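Local atomic coordinates of single-stranded DNA-binding protein (Thermus aquaticus, PDB entry 2IHF), a protein that binds single-stranded DNA and probably recruits partner proteins to it during DNA replication, recombination and repair. Residues 53-58 and 96-101; 152-157 and 175-180. The protein carries 1 engineered substitution. All coordinates share one frame; numbering follows the deposited sequence.

Interaction 1. Residues 53-58 and 96-101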
ATOM      1  N   TYR A  53      17.792  -1.411   6.650  1.00 19.25           N
ATOM      2  CA  TYR A  53      17.674  -1.281   8.102  1.00 22.13           C
ATOM      3  C   TYR A  53      17.010   0.064   8.341  1.00 19.11           C
ATOM      4  O   TYR A  53      17.564   1.099   7.973  1.00 23.66           O
ATOM      5  CB  TYR A  53      19.059  -1.303   8.764  1.00 30.73           C
ATOM      6  CG  TYR A  53      19.898  -2.514   8.407  1.00 39.89           C
ATOM      7  CD1 TYR A  53      20.580  -2.586   7.189  1.00 37.71           C
ATOM      8  CD2 TYR A  53      19.995  -3.596   9.278  1.00 40.20           C
ATOM      9  CE1 TYR A  53      21.338  -3.704   6.852  1.00 32.85           C
ATOM     10  CE2 TYR A  53      20.751  -4.720   8.949  1.00 37.47           C
ATOM     11  CZ  TYR A  53      21.421  -4.766   7.737  1.00 33.56           C
ATOM     12  OH  TYR A  53      22.190  -5.864   7.418  1.00 47.06           O
ATOM     13  N   HIS A  54      15.820   0.055   8.937  1.00 17.68           N
ATOM     14  CA  HIS A  54      15.123   1.308   9.186  1.00 17.78           C
ATOM     15  C   HIS A  54      14.630   1.488  10.599  1.00 17.14           C
ATOM     16  O   HIS A  54      14.063   0.580  11.201  1.00 23.09           O
ATOM     17  CB  HIS A  54      13.920   1.478   8.252  1.00 18.33           C
ATOM     18  CG  HIS A  54      14.291   1.674   6.821  1.00 16.94           C
ATOM     19  ND1 HIS A  54      13.975   0.760   5.840  1.00 28.10           N
ATOM     20  CD2 HIS A  54      14.978   2.664   6.208  1.00 14.72           C
ATOM     21  CE1 HIS A  54      14.455   1.178   4.685  1.00 19.22           C
ATOM     22  NE2 HIS A  54      15.068   2.331   4.881  1.00 25.48           N
ATOM     23  N   ARG A  55      14.842   2.688  11.119  1.00 24.72           N
ATOM     24  CA  ARG A  55      14.374   3.015  12.448  1.00 31.85           C
ATOM     25  C   ARG A  55      12.938   3.467  12.253  1.00 21.46           C
ATOM     26  O   ARG A  55      12.618   4.184  11.300  1.00 24.70           O
ATOM     27  CB  ARG A  55      15.190   4.155  13.066  1.00 31.54           C
ATOM     28  CG  ARG A  55      14.877   4.391  14.541  1.00 38.04           C
ATOM     29  CD  ARG A  55      15.441   5.706  15.030  1.00 48.69           C
ATOM     30  NE  ARG A  55      14.802   6.833  14.358  1.00 56.95           N
ATOM     31  CZ  ARG A  55      14.978   8.107  14.695  1.00 63.02           C
ATOM     32  NH1 ARG A  55      15.783   8.426  15.706  1.00 49.96           N
ATOM     33  NH2 ARG A  55      14.338   9.059  14.025  1.00 44.24           N
ATOM     34  N   VAL A  56      12.072   3.040  13.153  1.00 14.75           N
ATOM     35  CA  VAL A  56      10.673   3.412  13.076  1.00 17.22           C
ATOM     36  C   VAL A  56      10.273   4.001  14.422  1.00 19.84           C
ATOM     37  O   VAL A  56      10.582   3.431  15.469  1.00 24.76           O
ATOM     38  CB  VAL A  56       9.806   2.171  12.741  1.00 22.40           C
ATOM     39  CG1 VAL A  56       8.342   2.498  12.894  1.00 21.77           C
ATOM     40  CG2 VAL A  56      10.085   1.710  11.310  1.00 23.45           C
ATOM     41  N   ARG A  57       9.597   5.147  14.402  1.00 19.41           N
ATOM     42  CA  ARG A  57       9.182   5.782  15.646  1.00 19.24           C
ATOM     43  C   ARG A  57       7.688   5.765  15.911  1.00 27.54           C
ATOM     44  O   ARG A  57       6.902   6.275  15.119  1.00 22.91           O
ATOM     45  CB  ARG A  57       9.681   7.225  15.708  1.00 26.62           C
ATOM     46  CG  ARG A  57       9.098   7.995  16.883  1.00 28.31           C
ATOM     47  CD  ARG A  57       9.868   9.260  17.150  1.00 25.62           C
ATOM     48  NE  ARG A  57      11.266   8.960  17.424  1.00 29.54           N
ATOM     49  CZ  ARG A  57      12.186   9.883  17.689  1.00 39.16           C
ATOM     50  NH1 ARG A  57      11.844  11.168  17.717  1.00 36.12           N
ATOM     51  NH2 ARG A  57      13.445   9.523  17.913  1.00 37.87           N
ATOM     52  N   LEU A  58       7.324   5.175  17.050  1.00 21.32           N
ATOM     53  CA  LEU A  58       5.940   5.075  17.518  1.00 22.28           C
ATOM     54  C   LEU A  58       5.778   6.113  18.620  1.00 24.04           C
ATOM     55  O   LEU A  58       6.701   6.344  19.404  1.00 23.11           O
ATOM     56  CB  LEU A  58       5.667   3.690  18.111  1.00 28.76           C
ATOM     57  CG  LEU A  58       4.632   2.766  17.482  1.00 38.66           C
ATOM     58  CD1 LEU A  58       4.428   1.571  18.401  1.00 26.79           C
ATOM     59  CD2 LEU A  58       3.327   3.495  17.288  1.00 31.04           C
ATOM     60  N   GLU A  96      16.718  15.309   8.335  1.00 39.31           N
ATOM     61  CA  GLU A  96      16.536  13.878   8.535  1.00 33.00           C
ATOM     62  C   GLU A  96      15.159  13.397   8.103  1.00 23.79           C
ATOM     63  O   GLU A  96      14.162  14.096   8.284  1.00 27.82           O
ATOM     64  CB  GLU A  96      16.747  13.510  10.001  1.00 38.77           C
ATOM     65  CG  GLU A  96      16.886  12.017  10.200  1.00 41.87           C
ATOM     66  CD  GLU A  96      17.485  11.655  11.539  1.00 42.31           C
ATOM     67  OE1 GLU A  96      16.771  11.780  12.556  1.00 51.53           O
ATOM     68  OE2 GLU A  96      18.673  11.256  11.566  1.00 58.46           O
ATOM     69  N   VAL A  97      15.127  12.200   7.520  1.00 27.00           N
ATOM     70  CA  VAL A  97      13.887  11.560   7.081  1.00 23.92           C
ATOM     71  C   VAL A  97      13.741  10.251   7.875  1.00 20.89           C
ATOM     72  O   VAL A  97      14.581   9.354   7.768  1.00 24.74           O
ATOM     73  CB  VAL A  97      13.909  11.246   5.554  1.00 20.98           C
ATOM     74  CG1 VAL A  97      12.715  10.393   5.181  1.00 15.53           C
ATOM     75  CG2 VAL A  97      13.881  12.540   4.749  1.00 19.35           C
ATOM     76  N   GLN A  98      12.685  10.156   8.678  1.00 22.71           N
ATOM     77  CA  GLN A  98      12.436   8.964   9.487  1.00 24.31           C
ATOM     78  C   GLN A  98      11.026   8.460   9.264  1.00 21.51           C
ATOM     79  O   GLN A  98      10.122   9.221   8.916  1.00 19.68           O
ATOM     80  CB  GLN A  98      12.581   9.266  10.990  1.00 28.12           C
ATOM     81  CG  GLN A  98      11.659  10.418  11.477  1.00 41.65           C
ATOM     82  CD  GLN A  98      11.235  10.318  12.951  1.00 53.98           C
ATOM     83  OE1 GLN A  98      12.057  10.105  13.843  1.00 43.40           O
ATOM     84  NE2 GLN A  98       9.939  10.490  13.201  1.00 54.30           N
ATOM     85  N   VAL A  99      10.836   7.170   9.481  1.00 17.56           N
ATOM     86  CA  VAL A  99       9.513   6.602   9.354  1.00 18.46           C
ATOM     87  C   VAL A  99       8.808   6.808  10.699  1.00 19.29           C
ATOM     88  O   VAL A  99       9.322   6.440  11.752  1.00 22.74           O
ATOM     89  CB  VAL A  99       9.582   5.099   9.028  1.00 17.66           C
ATOM     90  CG1 VAL A  99       8.183   4.523   8.945  1.00 16.69           C
ATOM     91  CG2 VAL A  99      10.320   4.882   7.720  1.00 18.22           C
ATOM     92  N   ARG A 100       7.645   7.439  10.655  1.00 15.34           N
ATOM     93  CA  ARG A 100       6.836   7.654  11.843  1.00 17.19           C
ATOM     94  C   ARG A 100       5.738   6.609  11.700  1.00 21.99           C
ATOM     95  O   ARG A 100       4.941   6.675  10.769  1.00 23.43           O
ATOM     96  CB  ARG A 100       6.234   9.064  11.812  1.00 28.00           C
ATOM     97  CG  ARG A 100       4.978   9.266  12.661  1.00 31.09           C
ATOM     98  CD  ARG A 100       5.303   9.652  14.083  1.00 38.73           C
ATOM     99  NE  ARG A 100       4.630   8.764  15.022  1.00 50.41           N
ATOM    100  CZ  ARG A 100       3.311   8.651  15.151  1.00 49.51           C
ATOM    101  NH1 ARG A 100       2.502   9.390  14.396  1.00 67.32           N
ATOM    102  NH2 ARG A 100       2.803   7.771  16.021  1.00 24.31           N
ATOM    103  N   ALA A 101       5.707   5.625  12.591  1.00 15.70           N
ATOM    104  CA  ALA A 101       4.664   4.595  12.524  1.00 17.78           C
ATOM    105  C   ALA A 101       3.324   5.078  13.081  1.00 20.01           C
ATOM    106  O   ALA A 101       3.257   5.615  14.185  1.00 27.96           O
ATOM    107  CB  ALA A 101       5.106   3.351  13.285  1.00 24.61           C
TER
HETATM  108  O   HOH W   1      13.549   5.953   9.643  1.00 40.79           O
HETATM  109  O   HOH W   2       9.754  12.272  15.929  1.00 40.28           O

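Interaction 2. Residues 152-157 and 175-180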
ATOM      1  N   VAL A 152      20.268   6.910 -14.550  1.00 25.94           N
ATOM      2  CA  VAL A 152      19.809   7.046 -13.170  1.00 32.68           C
ATOM      3  C   VAL A 152      19.463   8.508 -12.889  1.00 29.54           C
ATOM      4  O   VAL A 152      20.181   9.412 -13.298  1.00 26.80           O
ATOM      5  CB  VAL A 152      20.868   6.543 -12.141  1.00 36.51           C
ATOM      6  CG1 VAL A 152      22.163   7.330 -12.277  1.00 34.83           C
ATOM      7  CG2 VAL A 152      20.316   6.663 -10.728  1.00 24.75           C
ATOM      8  N   VAL A 153      18.350   8.738 -12.205  1.00 26.32           N
ATOM      9  CA  VAL A 153      17.940  10.094 -11.909  1.00 23.42           C
ATOM     10  C   VAL A 153      17.707  10.304 -10.427  1.00 24.91           C
ATOM     11  O   VAL A 153      17.392   9.374  -9.693  1.00 22.10           O
ATOM     12  CB  VAL A 153      16.654  10.478 -12.685  1.00 27.15           C
ATOM     13  CG1 VAL A 153      15.463   9.699 -12.142  1.00 28.05           C
ATOM     14  CG2 VAL A 153      16.407  11.978 -12.584  1.00 31.96           C
ATOM     15  N   ARG A 154      17.889  11.545  -9.999  1.00 22.05           N
ATOM     16  CA  ARG A 154      17.684  11.942  -8.619  1.00 25.64           C
ATOM     17  C   ARG A 154      16.756  13.139  -8.694  1.00 30.87           C
ATOM     18  O   ARG A 154      16.959  14.039  -9.498  1.00 27.51           O
ATOM     19  CB  ARG A 154      19.012  12.343  -7.978  1.00 28.38           C
ATOM     20  CG  ARG A 154      18.905  12.831  -6.531  1.00 46.69           C
ATOM     21  CD  ARG A 154      18.532  11.693  -5.591  1.00 50.56           C
ATOM     22  NE  ARG A 154      19.400  10.530  -5.781  1.00 50.37           N
ATOM     23  CZ  ARG A 154      20.023   9.885  -4.799  1.00 55.42           C
ATOM     24  NH1 ARG A 154      19.887  10.290  -3.543  1.00 50.92           N
ATOM     25  NH2 ARG A 154      20.775   8.827  -5.072  1.00 61.05           N
ATOM     26  N   LEU A 155      15.714  13.132  -7.879  1.00 18.72           N
ATOM     27  CA  LEU A 155      14.793  14.250  -7.869  1.00 22.89           C
ATOM     28  C   LEU A 155      14.301  14.543  -6.465  1.00 21.72           C
ATOM     29  O   LEU A 155      14.291  13.660  -5.607  1.00 18.76           O
ATOM     30  CB  LEU A 155      13.635  13.986  -8.830  1.00 28.98           C
ATOM     31  CG  LEU A 155      12.901  12.662  -8.715  1.00 24.88           C
ATOM     32  CD1 LEU A 155      11.791  12.799  -7.690  1.00 36.57           C
ATOM     33  CD2 LEU A 155      12.331  12.277 -10.067  1.00 27.51           C
ATOM     34  N   GLY A 156      13.929  15.796  -6.228  1.00 18.58           N
ATOM     35  CA  GLY A 156      13.446  16.198  -4.921  1.00 21.92           C
ATOM     36  C   GLY A 156      11.945  16.348  -4.975  1.00 23.34           C
ATOM     37  O   GLY A 156      11.409  16.917  -5.919  1.00 17.32           O
ATOM     38  N   LEU A 157      11.260  15.841  -3.960  1.00 17.57           N
ATOM     39  CA  LEU A 157       9.809  15.908  -3.922  1.00 16.31           C
ATOM     40  C   LEU A 157       9.315  16.640  -2.679  1.00 22.33           C
ATOM     41  O   LEU A 157       9.837  16.441  -1.583  1.00 24.68           O
ATOM     42  CB  LEU A 157       9.229  14.483  -3.943  1.00 21.19           C
ATOM     43  CG  LEU A 157       7.758  14.338  -4.313  1.00 27.15           C
ATOM     44  CD1 LEU A 157       7.571  14.809  -5.739  1.00 24.32           C
ATOM     45  CD2 LEU A 157       7.309  12.900  -4.174  1.00 23.08           C
ATOM     46  N   GLU A 175      13.764  12.768  -1.128  1.00 23.42           N
ATOM     47  CA  GLU A 175      14.597  12.427  -2.279  1.00 23.12           C
ATOM     48  C   GLU A 175      14.176  11.102  -2.912  1.00 20.01           C
ATOM     49  O   GLU A 175      13.985  10.104  -2.226  1.00 21.33           O
ATOM     50  CB  GLU A 175      16.067  12.349  -1.864  1.00 24.87           C
ATOM     51  CG  GLU A 175      16.701  13.707  -1.650  1.00 27.48           C
ATOM     52  CD  GLU A 175      16.745  14.534  -2.928  1.00 20.55           C
ATOM     53  OE1 GLU A 175      17.351  14.073  -3.925  1.00 26.91           O
ATOM     54  OE2 GLU A 175      16.174  15.648  -2.933  1.00 25.39           O
ATOM     55  N   VAL A 176      14.042  11.107  -4.232  1.00 18.77           N
ATOM     56  CA  VAL A 176      13.638   9.919  -4.973  1.00 17.86           C
ATOM     57  C   VAL A 176      14.683   9.568  -6.033  1.00 18.52           C
ATOM     58  O   VAL A 176      15.261  10.448  -6.661  1.00 19.78           O
ATOM     59  CB  VAL A 176      12.269  10.144  -5.696  1.00 18.76           C
ATOM     60  CG1 VAL A 176      11.889   8.918  -6.506  1.00 13.65           C
ATOM     61  CG2 VAL A 176      11.174  10.473  -4.685  1.00 18.42           C
ATOM     62  N   GLN A 177      14.931   8.279  -6.220  1.00 17.62           N
ATOM     63  CA  GLN A 177      15.867   7.835  -7.236  1.00 19.46           C
ATOM     64  C   GLN A 177      15.197   6.769  -8.105  1.00 16.58           C
ATOM     65  O   GLN A 177      14.440   5.932  -7.606  1.00 19.15           O
ATOM     66  CB  GLN A 177      17.137   7.277  -6.600  1.00 19.99           C
ATOM     67  CG  GLN A 177      18.133   6.774  -7.651  1.00 22.48           C
ATOM     68  CD  GLN A 177      19.530   6.505  -7.104  1.00 37.31           C
ATOM     69  OE1 GLN A 177      20.413   7.364  -7.158  1.00 53.59           O
ATOM     70  NE2 GLN A 177      19.731   5.307  -6.570  1.00 45.09           N
ATOM     71  N   ALA A 178      15.463   6.819  -9.410  1.00 18.57           N
ATOM     72  CA  ALA A 178      14.908   5.858 -10.351  1.00 18.75           C
ATOM     73  C   ALA A 178      15.996   5.424 -11.331  1.00 23.98           C
ATOM     74  O   ALA A 178      17.027   6.083 -11.461  1.00 22.32           O
ATOM     75  CB  ALA A 178      13.737   6.459 -11.098  1.00 17.15           C
ATOM     76  N   TRP A 179      15.746   4.315 -12.024  1.00 22.43           N
ATOM     77  CA  TRP A 179      16.705   3.751 -12.957  1.00 27.69           C
ATOM     78  C   TRP A 179      16.167   3.436 -14.332  1.00 25.13           C
ATOM     79  O   TRP A 179      14.953   3.330 -14.536  1.00 20.37           O
ATOM     80  CB  TRP A 179      17.266   2.451 -12.396  1.00 33.69           C
ATOM     81  CG  TRP A 179      17.926   2.598 -11.084  1.00 30.87           C
ATOM     82  CD1 TRP A 179      17.325   2.641  -9.852  1.00 30.12           C
ATOM     83  CD2 TRP A 179      19.330   2.752 -10.859  1.00 34.05           C
ATOM     84  NE1 TRP A 179      18.278   2.813  -8.869  1.00 26.87           N
ATOM     85  CE2 TRP A 179      19.510   2.881  -9.459  1.00 32.27           C
ATOM     86  CE3 TRP A 179      20.449   2.789 -11.701  1.00 34.90           C
ATOM     87  CZ2 TRP A 179      20.776   3.047  -8.889  1.00 35.66           C
ATOM     88  CZ3 TRP A 179      21.703   2.956 -11.133  1.00 34.95           C
ATOM     89  CH2 TRP A 179      21.855   3.081  -9.736  1.00 38.29           C
ATOM     90  N   ARG A 180      17.110   3.265 -15.260  1.00 33.45           N
ATOM     91  CA  ARG A 180      16.841   2.892 -16.642  1.00 24.47           C
ATOM     92  C   ARG A 180      15.756   3.700 -17.337  1.00 18.26           C
ATOM     93  O   ARG A 180      15.841   4.923 -17.386  1.00 32.23           O
ATOM     94  CB  ARG A 180      16.540   1.392 -16.675  1.00 29.83           C
ATOM     95  CG  ARG A 180      17.658   0.593 -15.987  1.00 29.55           C
ATOM     96  CD  ARG A 180      17.391  -0.904 -15.898  1.00 37.62           C
ATOM     97  NE  ARG A 180      18.485  -1.618 -15.231  1.00 48.35           N
ATOM     98  CZ  ARG A 180      18.724  -1.594 -13.920  1.00 53.64           C
ATOM     99  NH1 ARG A 180      17.950  -0.893 -13.096  1.00 46.53           N
ATOM    100  NH2 ARG A 180      19.747  -2.279 -13.429  1.00 58.52           N
TER
HETATM  101  O   HOH W   3      20.209  13.041  -3.479  1.00 39.78           O

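Interaction 1. Residues 53-58 and 96-101
Methyl CG1 of V56 presses on the CB of A101 at 3.4 Å, closer than usual for two carbons. The other branch, CG2, leans on the CB of V99, whose side chain V56 crosses at a slant. Trans to the amide nitrogen, CG1 serves A101, while CG2, next to that nitrogen, serves V99. Strand 75-86 adds V78, against V56 and A101, and L82, against V99. L58 adds its CD2, set 3.8 Å from the carbonyl O of A101, a buried oxygen that accepts no hydrogen bond in the model; R100 NH2 is near it but badly angled.

The backbones run alongside in the same direction, strand 47-59 with strand 95-107, the parallel pairing that closes the five-stranded barrel of an OB fold. They splay at 38°, and the ladder is short. R57 N donates to V99 O at 3.0 Å and 168°, and R57 O accepts from A101 N and, weakly, from R100 NE. One step earlier the strands have opened, and a water takes over, donating to R55 O and accepting from V99 N.

On the R57 and Q98 side, the carboxamide of Q98 stands upright on the guanidinium of R57, the two planes perpendicular and OE1 3.7 Å above the guanidinium plane over its centre. Q98 reaches there with CG tucked between its own N and C (chi1 56°) and an extended chain beyond. No N-H of R57 is directed at this oxygen; its NE instead forms a salt bridge with D31 of strand 28-41, while NH1 reaches a second water, weakly shared with Q98 NE2. Farthest out, R55 NH2 and E96 OE1 form a long salt bridge at 3.9 Å, purely electrostatic because the oxygen lies well out of the guanidinium plane.

Interaction 2. Residues 152-157 and 175-180
V152 to G156 pair with E175 to W179 as the two arms of a long antiparallel β-hairpin, the second and third strands of the C-terminal OB fold. Two hydrogen-bonded pairs, V153 with A178 and L155 with V176, give four backbone bonds, the straightest being V176 N to L155 O (2.9 Å, 171°). Both pairs turn their side chains to one face, where L155 and V176 lie side by side with L155 CD1 only 3.4 Å from V176 CB.

The other face begins at V152, whose CG2 sits over the W179 six-membered ring, 3.8 Å from its centroid and almost exactly on the ring normal. The same methyl also reaches Q177 OE1 at 3.6 Å. Next along, R154 bends at chi2 and chi3 (69° and 50°) and lays its guanidinium across Q177. NH2 donates to Q177 OE1 at 2.6 Å, arriving from above the amide plane rather than along a lone pair, with the two planar groups nearly perpendicular. Replacing R154 with an alanine would probably cost Q177 OE1 this charged donor and leave the carboxamide less firmly fixed in rotation.

E175 curls back at chi2, bringing OE2 to 3.4 Å from G156 CA, where any β-carbon would be tight against the oxygen. Its OE1 touches R154 CD and is joined to R154 NH1 through a water, weakly on the arginine side, while OE2 forms a salt bridge with R139.

R139 belongs to strand 128-145, which flanks the 152-157 arm. Beyond the 175-180 arm runs strand 217-221, whose E220 binds Q177 NE2 and whose A221 touches V176 and A178; helix 180-186 sets A183 and A186 against V153.

Overall arrangement
From the N terminus, strands 5-22 and 28-41 lead into 47-59, where interaction 1 opens. The chain then passes through helix 61-66 and strand 75-86 and returns in 95-107, so this contact closes a 37-residue excursion and with it the first barrel. Strand 128-145, antiparallel to 5-22, joins the second OB fold to the first in one continuous sheet. Interaction 2 follows, a hairpin closing over 17 residues. The two are in series, neither enclosing the other; their centres are 21 Å apart and their nearest atoms about 6 Å. Beyond interaction 2, strand 194-203 brings L201 against H54 and V99, tying the second fold to interaction 1.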